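Local coordinates for protein polycyclic ketone monooxygenase (Myceliophthora thermophila, PDB 5MQ6) that uses FAD and NADPH to insert one oxygen atom beside the carbonyl of ketones, above all polycyclic ones, yielding esters or lactones, at residues F179-K184 and L197-G202. Numbering follows the deposited sequence.
Sequences FRSNVK and LEVTEG. With FAD (flavin-adenine dinucleotide), chain B.
Lys184 and Thr200 meet across an antiparallel beta hairpin, strands 181-189 and 194-201, whose strand 181-189 offers the backbone of Val183 to the adenine of FAD. Val183 forms a non-hydrogen-bonded pair with Val199, which turns its N and O from that strand to the cofactor: Val183 N donates to N1A of FAD at 3.0 Å, and Val183 O accepts from N6A. In the Lys184 side chain, chi2 at 129° sets CD 3.5 Å from Thr200 OG1, and NZ beyond it bonds to the same oxygen at 3.2 Å; Glu211 binds both groups, by a salt bridge to the lysine and a hydrogen bond to the threonine. In the backbone, Lys184 N reaches Glu198 O at 2.8 Å, nearly straight, and Asn182 and Thr200 exchange a reciprocal pair of bonds. Beyond the strand end, Arg180 O accepts Gly202 N at 2.9 Å. The guanidinium of Arg180 lies with one face under Gly202 O, and NH2 makes a weak, 3.4 Å salt bridge to Glu201 OE2, the two planes 73° apart; Asn68 is the stronger partner of NH2, and Arg210 pairs with Glu201 OE1. An alanine at Arg180 would probably cost Glu201 OE2 one of its two positive partners, Arg203 being the other, and leave Asn68 and His64 without their mate. A water ties this corner together, accepting from Arg180 NE and donating to Phe179 O and, at 2.6 Å, to Glu201 OE2.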
loop_
_atom_site.group_PDB
_atom_site.type_symbol
_atom_site.label_atom_id
_atom_site.label_comp_id
_atom_site.label_asym_id
_atom_site.label_seq_id
_atom_site.Cartn_x
_atom_site.Cartn_y
_atom_site.Cartn_z
ATOM N N PHE A 179 5.949 -14.252 -14.959
ATOM C CA PHE A 179 6.142 -14.202 -13.487
ATOM C C PHE A 179 7.614 -14.436 -13.130
ATOM O O PHE A 179 8.468 -14.657 -14.035
ATOM C CB PHE A 179 5.214 -15.239 -12.794
ATOM C CG PHE A 179 3.795 -14.932 -12.938
ATOM C CD1 PHE A 179 3.278 -13.767 -12.391
ATOM C CD2 PHE A 179 2.968 -15.758 -13.655
ATOM C CE1 PHE A 179 1.928 -13.441 -12.541
ATOM C CE2 PHE A 179 1.655 -15.456 -13.769
ATOM C CZ PHE A 179 1.128 -14.270 -13.219
ATOM N N ARG A 180 7.905 -14.365 -11.843
ATOM C CA ARG A 180 9.258 -14.510 -11.336
ATOM C C ARG A 180 10.223 -13.510 -11.936
ATOM O O ARG A 180 11.449 -13.738 -11.929
ATOM C CB ARG A 180 9.808 -15.936 -11.579
ATOM C CG ARG A 180 8.887 -17.021 -11.039
ATOM C CD ARG A 180 9.421 -18.424 -11.357
ATOM N NE ARG A 180 9.445 -18.683 -12.791
ATOM C CZ ARG A 180 9.931 -19.783 -13.361
ATOM N NH1 ARG A 180 10.364 -20.762 -12.626
ATOM N NH2 ARG A 180 9.941 -19.929 -14.669
ATOM N N SER A 181 9.714 -12.411 -12.471
ATOM C CA SER A 181 10.560 -11.522 -13.214
ATOM C C SER A 181 10.716 -10.137 -12.588
ATOM O O SER A 181 9.734 -9.417 -12.391
ATOM C CB SER A 181 10.020 -11.441 -14.631
ATOM O OG SER A 181 10.102 -12.675 -15.239
ATOM N N ASN A 182 11.948 -9.718 -12.399
ATOM C CA ASN A 182 12.263 -8.412 -11.923
ATOM C C ASN A 182 12.581 -7.492 -13.058
ATOM O O ASN A 182 13.531 -7.709 -13.819
ATOM C CB ASN A 182 13.443 -8.473 -10.954
ATOM C CG ASN A 182 13.797 -7.102 -10.362
ATOM O OD1 ASN A 182 12.928 -6.238 -10.066
ATOM N ND2 ASN A 182 15.089 -6.890 -10.163
ATOM N N VAL A 183 11.840 -6.401 -13.130
ATOM C CA VAL A 183 12.133 -5.327 -14.095
ATOM C C VAL A 183 13.143 -4.426 -13.461
ATOM O O VAL A 183 12.951 -4.014 -12.325
ATOM C CB VAL A 183 10.861 -4.508 -14.474
ATOM C CG1 VAL A 183 11.204 -3.487 -15.523
ATOM C CG2 VAL A 183 9.746 -5.441 -14.957
ATOM N N LYS A 184 14.196 -4.074 -14.201
ATOM C CA LYS A 184 15.276 -3.175 -13.666
ATOM C C LYS A 184 15.327 -1.810 -14.311
ATOM O O LYS A 184 15.627 -0.827 -13.653
ATOM C CB LYS A 184 16.673 -3.841 -13.864
ATOM C CG LYS A 184 16.850 -5.067 -13.007
ATOM C CD LYS A 184 17.325 -6.307 -13.729
ATOM C CE LYS A 184 18.833 -6.396 -13.897
ATOM N NZ LYS A 184 19.308 -7.178 -15.156
ATOM N N LEU A 197 12.194 -2.809 -21.843
ATOM C CA LEU A 197 12.366 -3.196 -20.483
ATOM C C LEU A 197 13.483 -4.227 -20.363
ATOM O O LEU A 197 13.481 -5.182 -21.130
ATOM C CB LEU A 197 11.081 -3.796 -19.972
ATOM C CG LEU A 197 9.915 -2.845 -19.615
ATOM C CD1 LEU A 197 9.309 -2.219 -20.849
ATOM C CD2 LEU A 197 8.882 -3.591 -18.782
ATOM N N GLU A 198 14.370 -4.029 -19.387
ATOM C CA GLU A 198 15.323 -5.037 -18.980
ATOM C C GLU A 198 14.799 -5.769 -17.808
ATOM O O GLU A 198 14.601 -5.156 -16.756
ATOM C CB GLU A 198 16.616 -4.448 -18.499
ATOM C CG GLU A 198 17.384 -3.786 -19.557
ATOM C CD GLU A 198 18.603 -3.047 -19.014
ATOM O OE1 GLU A 198 18.950 -3.139 -17.756
ATOM O OE2 GLU A 198 19.217 -2.379 -19.890
ATOM N N VAL A 199 14.704 -7.085 -17.956
ATOM C CA VAL A 199 13.993 -7.959 -17.064
ATOM C C VAL A 199 14.884 -9.193 -16.781
ATOM O O VAL A 199 15.521 -9.761 -17.701
ATOM C CB VAL A 199 12.710 -8.420 -17.744
ATOM C CG1 VAL A 199 12.079 -9.430 -16.907
ATOM C CG2 VAL A 199 11.730 -7.261 -18.037
ATOM N N THR A 200 14.888 -9.635 -15.538
ATOM C CA THR A 200 15.540 -10.907 -15.133
ATOM C C THR A 200 14.514 -11.870 -14.614
ATOM O O THR A 200 13.840 -11.564 -13.619
ATOM C CB THR A 200 16.541 -10.661 -13.990
ATOM O OG1 THR A 200 17.456 -9.710 -14.421
ATOM C CG2 THR A 200 17.371 -11.907 -13.705
ATOM N N GLU A 201 14.345 -12.990 -15.300
ATOM C CA GLU A 201 13.395 -14.026 -14.917
ATOM C C GLU A 201 14.104 -15.152 -14.159
ATOM O O GLU A 201 14.909 -15.884 -14.763
ATOM C CB GLU A 201 12.701 -14.582 -16.144
ATOM C CG GLU A 201 11.711 -15.676 -15.918
ATOM C CD GLU A 201 11.432 -16.639 -17.072
ATOM O OE1 GLU A 201 12.142 -16.569 -18.068
ATOM O OE2 GLU A 201 10.467 -17.476 -16.935
ATOM N N GLY A 202 13.741 -15.298 -12.872
ATOM C CA GLY A 202 14.047 -16.464 -12.059
ATOM C C GLY A 202 13.542 -17.740 -12.638
ATOM O O GLY A 202 12.436 -17.789 -13.154
HETATM P PA FAD B . 0.574 -4.918 -5.445
HETATM O O1A FAD B . 1.681 -4.538 -4.520
HETATM O O2A FAD B . -0.595 -5.758 -4.964
HETATM O O5B FAD B . 1.222 -5.685 -6.699
HETATM C C5B FAD B . 2.330 -5.152 -7.342
HETATM C C4B FAD B . 3.227 -6.293 -7.775
HETATM O O4B FAD B . 4.240 -5.721 -8.623
HETATM C C3B FAD B . 3.956 -7.035 -6.658
HETATM O O3B FAD B . 3.888 -8.420 -6.880
HETATM C C2B FAD B . 5.376 -6.556 -6.777
HETATM O O2B FAD B . 6.310 -7.511 -6.334
HETATM C C1B FAD B . 5.472 -6.289 -8.264
HETATM N N9A FAD B . 6.562 -5.410 -8.610
HETATM C C8A FAD B . 6.819 -4.182 -8.077
HETATM N N7A FAD B . 7.933 -3.717 -8.633
HETATM C C5A FAD B . 8.430 -4.612 -9.503
HETATM C C6A FAD B . 9.584 -4.647 -10.418
HETATM N N6A FAD B . 10.499 -3.707 -10.535
HETATM N N1A FAD B . 9.632 -5.720 -11.164
HETATM C C2A FAD B . 8.745 -6.740 -11.077
HETATM N N3A FAD B . 7.691 -6.816 -10.297
HETATM C C4A FAD B . 7.522 -5.743 -9.464
HETATM N N1 FAD B . -5.160 -1.951 1.016
HETATM C C2 FAD B . -6.507 -1.726 1.158
HETATM O O2 FAD B . -7.053 -0.813 0.552
HETATM N N3 FAD B . -7.248 -2.502 1.962
HETATM C C4 FAD B . -6.674 -3.507 2.641
HETATM O O4 FAD B . -7.404 -4.184 3.353
HETATM C C4X FAD B . -5.239 -3.833 2.562
HETATM N N5 FAD B . -4.610 -4.837 3.259
HETATM C C5X FAD B . -3.277 -5.011 3.079
HETATM C C6 FAD B . -2.563 -6.071 3.821
HETATM C C7 FAD B . -1.114 -6.177 3.559
HETATM C C7M FAD B . -0.284 -7.230 4.256
HETATM C C8 FAD B . -0.391 -5.261 2.629
HETATM C C8M FAD B . 1.107 -5.364 2.345
HETATM C C9 FAD B . -1.091 -4.275 1.963
HETATM C C9A FAD B . -2.493 -4.118 2.154
HETATM N N10 FAD B . -3.144 -3.080 1.467
HETATM C C10 FAD B . -4.524 -2.943 1.644
HETATM C "C1'" FAD B . -2.454 -2.211 0.488
HETATM C "C2'" FAD B . -2.343 -3.066 -0.842
HETATM O "O2'" FAD B . -0.979 -3.061 -1.286
HETATM C "C3'" FAD B . -3.311 -2.619 -1.991
HETATM O "O3'" FAD B . -4.661 -2.714 -1.529
HETATM C "C4'" FAD B . -3.324 -3.470 -3.283
HETATM O "O4'" FAD B . -3.264 -4.950 -3.072
HETATM C "C5'" FAD B . -2.198 -3.004 -4.228
HETATM O "O5'" FAD B . -2.507 -3.534 -5.555
HETATM P P FAD B . -1.361 -3.190 -6.648
HETATM O O1P FAD B . -1.609 -4.222 -7.809
HETATM O O2P FAD B . -1.399 -1.668 -6.843
HETATM O O3P FAD B . 0.074 -3.457 -5.887
HETATM O O HOH W 1 8.490 -17.268 -15.198
#